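Local coordinates for kinetochore protein Mis16 (Schizosaccharomyces japonicus, PDB 4XYH), which binds histone H4 and the CENP-A-specific chaperone Scm3 as a WD-repeat kinetochore protein, and so probably helps deliver CENP-A to centromeres, at residues Val44-Leu49 and Ile406-Ser411; Gln73-Gly78 and Ala92-Pro97. All blocks are in the same frame, centred on the assembly; numbering follows the deposited sequence.

Contact 1: residues Val44-Leu49 and Ile406-Ser411; sequences VITEAL and ILQIWS
Ile45 and Ile409 face each other as a hydrogen-bonded antiparallel pair, their CB atoms 4.0 Å apart. Both carry CG1 anti to the carbonyl carbon (chi1 -61° in each) and run on extended to CD1, leaving the same face of the sheet but fanning apart, so they touch near CB and not at their tips. Leu407 extends that face next to Ile409. Glu47, paired with Leu407, starts out on it too, but its chain bends at chi2 (71°) and takes the carboxylate away from the partner strand.

On the other face Thr46 and Gln408 lie alongside one another and point the same way. Thr46 OG1 rests 3.7 Å from Gln408 CG, a van der Waals touch; the amide at the end of Gln408 is held by His378 and the carbonyl of Gly380. The methyl side of Thr46 meets Ile406, CG2 to CG2 at 4.1 Å, the two side chains slanting across each other. Ile406 then folds its CD1 over the neighbouring strand, 3.9 Å from Ala48 CA. Between the two faces, reciprocal backbone pairs, Ile45 with Ile409 and Glu47 with Leu407, hold the register; the shortest bond is Ile45 N to Ile409 O at 2.7 Å.

This is the Velcro closure of a WD40 beta-propeller: strand 41-48, from near the N-terminus, completes the four-stranded blade whose other strands come from the C-terminal end. Trp410, paired with Val44, turns its indole to Ser400 and stacks on His378. Strand 398-402 flanks 406-412 on the far side from 41-48, and strand 87-97 of the next blade packs on Ile45 and Ile409.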
loop_
_atom_site.group_PDB
_atom_site.type_symbol
_atom_site.label_atom_id
_atom_site.label_comp_id
_atom_site.label_asym_id
_atom_site.label_seq_id
_atom_site.Cartn_x
_atom_site.Cartn_y
_atom_site.Cartn_z
ATOM N N VAL A 44 -7.043 17.846 -8.083
ATOM C CA VAL A 44 -6.098 16.972 -8.779
ATOM C C VAL A 44 -4.729 17.614 -8.882
ATOM O O VAL A 44 -4.581 18.676 -9.461
ATOM C CB VAL A 44 -6.533 16.613 -10.200
ATOM C CG1 VAL A 44 -5.454 15.767 -10.843
ATOM C CG2 VAL A 44 -7.835 15.857 -10.187
ATOM N N ILE A 45 -3.739 16.952 -8.301
ATOM C CA ILE A 45 -2.339 17.343 -8.412
ATOM C C ILE A 45 -1.570 16.236 -9.114
ATOM O O ILE A 45 -1.684 15.068 -8.734
ATOM C CB ILE A 45 -1.722 17.587 -7.048
ATOM C CG1 ILE A 45 -2.460 18.719 -6.341
ATOM C CG2 ILE A 45 -0.245 17.878 -7.191
ATOM C CD1 ILE A 45 -2.079 18.868 -4.885
ATOM N N THR A 46 -0.810 16.591 -10.146
ATOM C CA THR A 46 -0.035 15.598 -10.890
ATOM C C THR A 46 1.438 15.934 -10.830
ATOM O O THR A 46 1.832 17.057 -11.098
ATOM C CB THR A 46 -0.460 15.503 -12.366
ATOM O OG1 THR A 46 -1.829 15.090 -12.445
ATOM C CG2 THR A 46 0.381 14.483 -13.082
ATOM N N GLU A 47 2.256 14.959 -10.475
ATOM C CA GLU A 47 3.678 15.203 -10.358
ATOM C C GLU A 47 4.480 14.133 -11.091
ATOM O O GLU A 47 4.290 12.937 -10.853
ATOM C CB GLU A 47 4.080 15.258 -8.890
ATOM C CG GLU A 47 5.579 15.460 -8.676
ATOM C CD GLU A 47 6.052 16.866 -9.051
ATOM O OE1 GLU A 47 5.202 17.795 -9.129
ATOM O OE2 GLU A 47 7.276 17.034 -9.266
ATOM N N ALA A 48 5.361 14.563 -11.992
ATOM C CA ALA A 48 6.247 13.637 -12.697
ATOM C C ALA A 48 7.523 13.462 -11.893
ATOM O O ALA A 48 8.242 14.422 -11.653
ATOM C CB ALA A 48 6.561 14.135 -14.096
ATOM N N LEU A 49 7.795 12.233 -11.469
ATOM C CA LEU A 49 8.964 11.957 -10.638
ATOM C C LEU A 49 10.186 11.647 -11.497
ATOM O O LEU A 49 10.068 11.033 -12.550
ATOM C CB LEU A 49 8.674 10.787 -9.683
ATOM C CG LEU A 49 7.523 10.980 -8.689
ATOM C CD1 LEU A 49 7.281 9.714 -7.880
ATOM C CD2 LEU A 49 7.811 12.144 -7.762
ATOM N N ILE A 406 4.556 8.736 -12.514
ATOM C CA ILE A 406 3.534 9.709 -12.161
ATOM C C ILE A 406 2.979 9.493 -10.762
ATOM O O ILE A 406 2.517 8.396 -10.433
ATOM C CB ILE A 406 2.367 9.679 -13.167
ATOM C CG1 ILE A 406 2.829 10.228 -14.511
ATOM C CG2 ILE A 406 1.217 10.526 -12.670
ATOM C CD1 ILE A 406 3.356 11.629 -14.414
ATOM N N LEU A 407 3.053 10.538 -9.943
ATOM C CA LEU A 407 2.354 10.588 -8.670
ATOM C C LEU A 407 1.114 11.479 -8.803
ATOM O O LEU A 407 1.196 12.596 -9.294
ATOM C CB LEU A 407 3.261 11.116 -7.555
ATOM C CG LEU A 407 2.530 11.505 -6.262
ATOM C CD1 LEU A 407 1.884 10.293 -5.618
ATOM C CD2 LEU A 407 3.462 12.202 -5.269
ATOM N N GLN A 408 -0.037 10.979 -8.377
ATOM C CA GLN A 408 -1.238 11.801 -8.402
ATOM C C GLN A 408 -1.853 11.906 -7.020
ATOM O O GLN A 408 -1.963 10.915 -6.293
ATOM C CB GLN A 408 -2.266 11.250 -9.393
ATOM C CG GLN A 408 -2.169 11.869 -10.754
ATOM C CD GLN A 408 -2.988 11.142 -11.806
ATOM O OE1 GLN A 408 -3.781 10.238 -11.499
ATOM N NE2 GLN A 408 -2.789 11.529 -13.066
ATOM N N ILE A 409 -2.233 13.130 -6.674
ATOM C CA ILE A 409 -2.924 13.436 -5.443
ATOM C C ILE A 409 -4.290 13.999 -5.809
ATOM O O ILE A 409 -4.388 15.052 -6.433
ATOM C CB ILE A 409 -2.121 14.426 -4.586
ATOM C CG1 ILE A 409 -0.775 13.795 -4.223
ATOM C CG2 ILE A 409 -2.894 14.815 -3.319
ATOM C CD1 ILE A 409 0.118 14.675 -3.380
ATOM N N TRP A 410 -5.346 13.288 -5.441
ATOM C CA TRP A 410 -6.670 13.649 -5.912
ATOM C C TRP A 410 -7.765 13.479 -4.868
ATOM O O TRP A 410 -7.627 12.728 -3.900
ATOM C CB TRP A 410 -7.029 12.830 -7.153
ATOM C CG TRP A 410 -6.758 11.372 -7.010
ATOM C CD1 TRP A 410 -5.543 10.744 -7.139
ATOM C CD2 TRP A 410 -7.709 10.348 -6.719
ATOM N NE1 TRP A 410 -5.689 9.388 -6.949
ATOM C CE2 TRP A 410 -7.007 9.119 -6.690
ATOM C CE3 TRP A 410 -9.088 10.343 -6.481
ATOM C CZ2 TRP A 410 -7.641 7.902 -6.428
ATOM C CZ3 TRP A 410 -9.712 9.129 -6.224
ATOM C CH2 TRP A 410 -8.987 7.929 -6.197
ATOM N N SER A 411 -8.859 14.194 -5.086
ATOM C CA SER A 411 -10.020 14.125 -4.224
ATOM C C SER A 411 -11.272 14.073 -5.075
ATOM O O SER A 411 -11.523 14.997 -5.847
ATOM C CB SER A 411 -10.069 15.329 -3.301
ATOM O OG SER A 411 -11.216 15.244 -2.479
#

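Contact 2: residues Gln73-Gly78 and Ala92-Pro97; sequences QKLLLG and ASVQLP
Gln73 and Leu96 meet at about a right angle. From CB, the Gln73 chain sets off with CG anti to the carbonyl carbon (chi1 -68°) and stays extended to CD, which lies 3.9 Å from Leu96 CD1. Leu96 CD1 is likewise 3.9 Å from both Gln73 OE1 and Gln73 NE2, so Leu96 rests against the amide by plain van der Waals contact. The polar bonds go to other partners: OE1 accepts from the ND2 groups of Asn391 and Asn393, while NE2 is bonded to Asn394 OD1 and to Ser71 OG. Four bonds therefore grip a buried amide and should fix its rotation, and the asparagines tie this strand to the turn after strand 385-390, in the neighbouring blade.

The backbones belong to a beta hairpin, strands 70-77 and 87-97, within the first complete blade that the chain makes in the WD40 propeller. Its strands are paired by reciprocal bonds at Gln73 with Val94 and at Leu75 with Ala92, and they twist strongly, their directions 143° apart. Beside the non-hydrogen-bonded pair of Lys74 with Ser93, Lys74 CA makes a CA-H...O contact with Ala92 O at 3.1 Å.

Leu75 sits on the same face as Gln73 and slants across Val94, CD1 to CG1 at 4.0 Å. Val94 places that CG1 between its backbone N and carbonyl carbon (chi1 60°), which brings it up against the leucine. Further along, Leu77 CD1 reaches Ala92 CB, also at 4.0 Å. Strand 56-58 borders 70-77, its Val56 touching Leu75 and Leu77, while strand 123-130 borders 87-97 and brings Ile124 against Ala92.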
loop_
_atom_site.group_PDB
_atom_site.type_symbol
_atom_site.label_atom_id
_atom_site.label_comp_id
_atom_site.label_asym_id
_atom_site.label_seq_id
_atom_site.Cartn_x
_atom_site.Cartn_y
_atom_site.Cartn_z
ATOM N N GLN A 73 1.679 19.236 3.898
ATOM C CA GLN A 73 1.715 17.882 4.437
ATOM C C GLN A 73 2.841 17.087 3.791
ATOM O O GLN A 73 3.469 17.557 2.847
ATOM C CB GLN A 73 0.358 17.195 4.242
ATOM C CG GLN A 73 -0.740 17.830 5.090
ATOM C CD GLN A 73 -2.116 17.198 4.898
ATOM O OE1 GLN A 73 -2.246 15.996 4.656
ATOM N NE2 GLN A 73 -3.152 18.015 5.018
ATOM N N LYS A 74 3.110 15.895 4.308
ATOM C CA LYS A 74 4.259 15.130 3.845
ATOM C C LYS A 74 3.913 13.721 3.395
ATOM O O LYS A 74 2.993 13.089 3.917
ATOM C CB LYS A 74 5.323 15.061 4.947
ATOM C CG LYS A 74 6.028 16.383 5.207
ATOM C CD LYS A 74 6.944 16.280 6.404
ATOM C CE LYS A 74 7.832 17.519 6.516
ATOM N NZ LYS A 74 8.473 17.618 7.860
ATOM N N LEU A 75 4.695 13.227 2.442
ATOM C CA LEU A 75 4.554 11.865 1.944
ATOM C C LEU A 75 5.882 11.160 1.998
ATOM O O LEU A 75 6.935 11.779 1.799
ATOM C CB LEU A 75 4.046 11.837 0.504
ATOM C CG LEU A 75 2.710 12.510 0.220
ATOM C CD1 LEU A 75 2.926 13.672 -0.732
ATOM C CD2 LEU A 75 1.760 11.515 -0.381
ATOM N N LEU A 76 5.809 9.860 2.250
ATOM C CA LEU A 76 6.953 8.994 2.195
ATOM C C LEU A 76 6.989 8.302 0.829
ATOM O O LEU A 76 6.030 7.636 0.446
ATOM C CB LEU A 76 6.878 7.987 3.319
ATOM C CG LEU A 76 8.002 6.969 3.403
ATOM C CD1 LEU A 76 9.299 7.647 3.874
ATOM C CD2 LEU A 76 7.552 5.871 4.336
ATOM N N LEU A 77 8.085 8.485 0.098
ATOM C CA LEU A 77 8.248 7.941 -1.257
ATOM C C LEU A 77 9.547 7.173 -1.410
ATOM O O LEU A 77 10.402 7.181 -0.503
ATOM C CB LEU A 77 8.233 9.061 -2.295
ATOM C CG LEU A 77 6.931 9.818 -2.497
ATOM C CD1 LEU A 77 7.153 10.994 -3.420
ATOM C CD2 LEU A 77 5.897 8.858 -3.083
ATOM N N GLY A 78 9.716 6.539 -2.570
ATOM C CA GLY A 78 10.950 5.836 -2.864
ATOM C C GLY A 78 11.434 6.043 -4.282
ATOM O O GLY A 78 10.831 6.791 -5.048
ATOM N N ALA A 92 8.506 13.905 0.731
ATOM C CA ALA A 92 8.002 14.997 -0.092
ATOM C C ALA A 92 7.035 15.848 0.714
ATOM O O ALA A 92 6.349 15.340 1.596
ATOM C CB ALA A 92 7.324 14.461 -1.336
ATOM N N SER A 93 6.996 17.144 0.428
ATOM C CA SER A 93 5.947 17.995 0.973
ATOM C C SER A 93 5.011 18.460 -0.134
ATOM O O SER A 93 5.415 18.670 -1.277
ATOM C CB SER A 93 6.528 19.199 1.706
ATOM O OG SER A 93 7.343 19.944 0.834
ATOM N N VAL A 94 3.746 18.610 0.212
ATOM C CA VAL A 94 2.786 19.107 -0.741
ATOM C C VAL A 94 1.887 20.118 -0.039
ATOM O O VAL A 94 1.584 19.989 1.148
ATOM C CB VAL A 94 1.949 17.961 -1.356
ATOM C CG1 VAL A 94 1.179 17.199 -0.275
ATOM C CG2 VAL A 94 1.011 18.489 -2.418
ATOM N N GLN A 95 1.499 21.151 -0.770
ATOM C CA GLN A 95 0.540 22.113 -0.268
ATOM C C GLN A 95 -0.854 21.677 -0.695
ATOM O O GLN A 95 -1.121 21.526 -1.885
ATOM C CB GLN A 95 0.860 23.505 -0.796
ATOM C CG GLN A 95 0.267 24.615 0.027
ATOM C CD GLN A 95 1.101 25.876 -0.042
ATOM O OE1 GLN A 95 1.684 26.190 -1.084
ATOM N NE2 GLN A 95 1.181 26.599 1.078
ATOM N N LEU A 96 -1.729 21.439 0.277
ATOM C CA LEU A 96 -3.120 21.091 -0.012
ATOM C C LEU A 96 -4.060 22.164 0.518
ATOM O O LEU A 96 -3.830 22.715 1.588
ATOM C CB LEU A 96 -3.501 19.750 0.615
ATOM C CG LEU A 96 -2.743 18.475 0.292
ATOM C CD1 LEU A 96 -3.291 17.400 1.182
ATOM C CD2 LEU A 96 -2.908 18.093 -1.173
ATOM N N PRO A 97 -5.137 22.451 -0.218
ATOM C CA PRO A 97 -6.183 23.328 0.326
ATOM C C PRO A 97 -7.079 22.561 1.291
ATOM O O PRO A 97 -7.149 21.331 1.191
ATOM C CB PRO A 97 -6.958 23.755 -0.916
ATOM C CG PRO A 97 -6.802 22.585 -1.862
ATOM C CD PRO A 97 -5.432 22.001 -1.590
#

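In the fold
Contacts 1 and 2 lie in adjacent blades, their centres about 11 Å apart, and they touch through apolar side chains: Ile45 CD1 and Ile409 CG2 both reach Leu96 CD2 at 3.9 Å, and Ile409 CD1 meets Leu75 CD1. The sheets differ in how they are built. Contact 1 brings together chain ends 357 residues apart and shuts the ring, whereas contact 2, nested within that span, pairs neighbours in a hairpin. Contact 1 is partly buried, with Thr46 and Ala48 exposed; contact 2 is mostly buried, Lys74 being its exposed member. Each holds a buried glutamine whose amide is bonded outside the two paired segments.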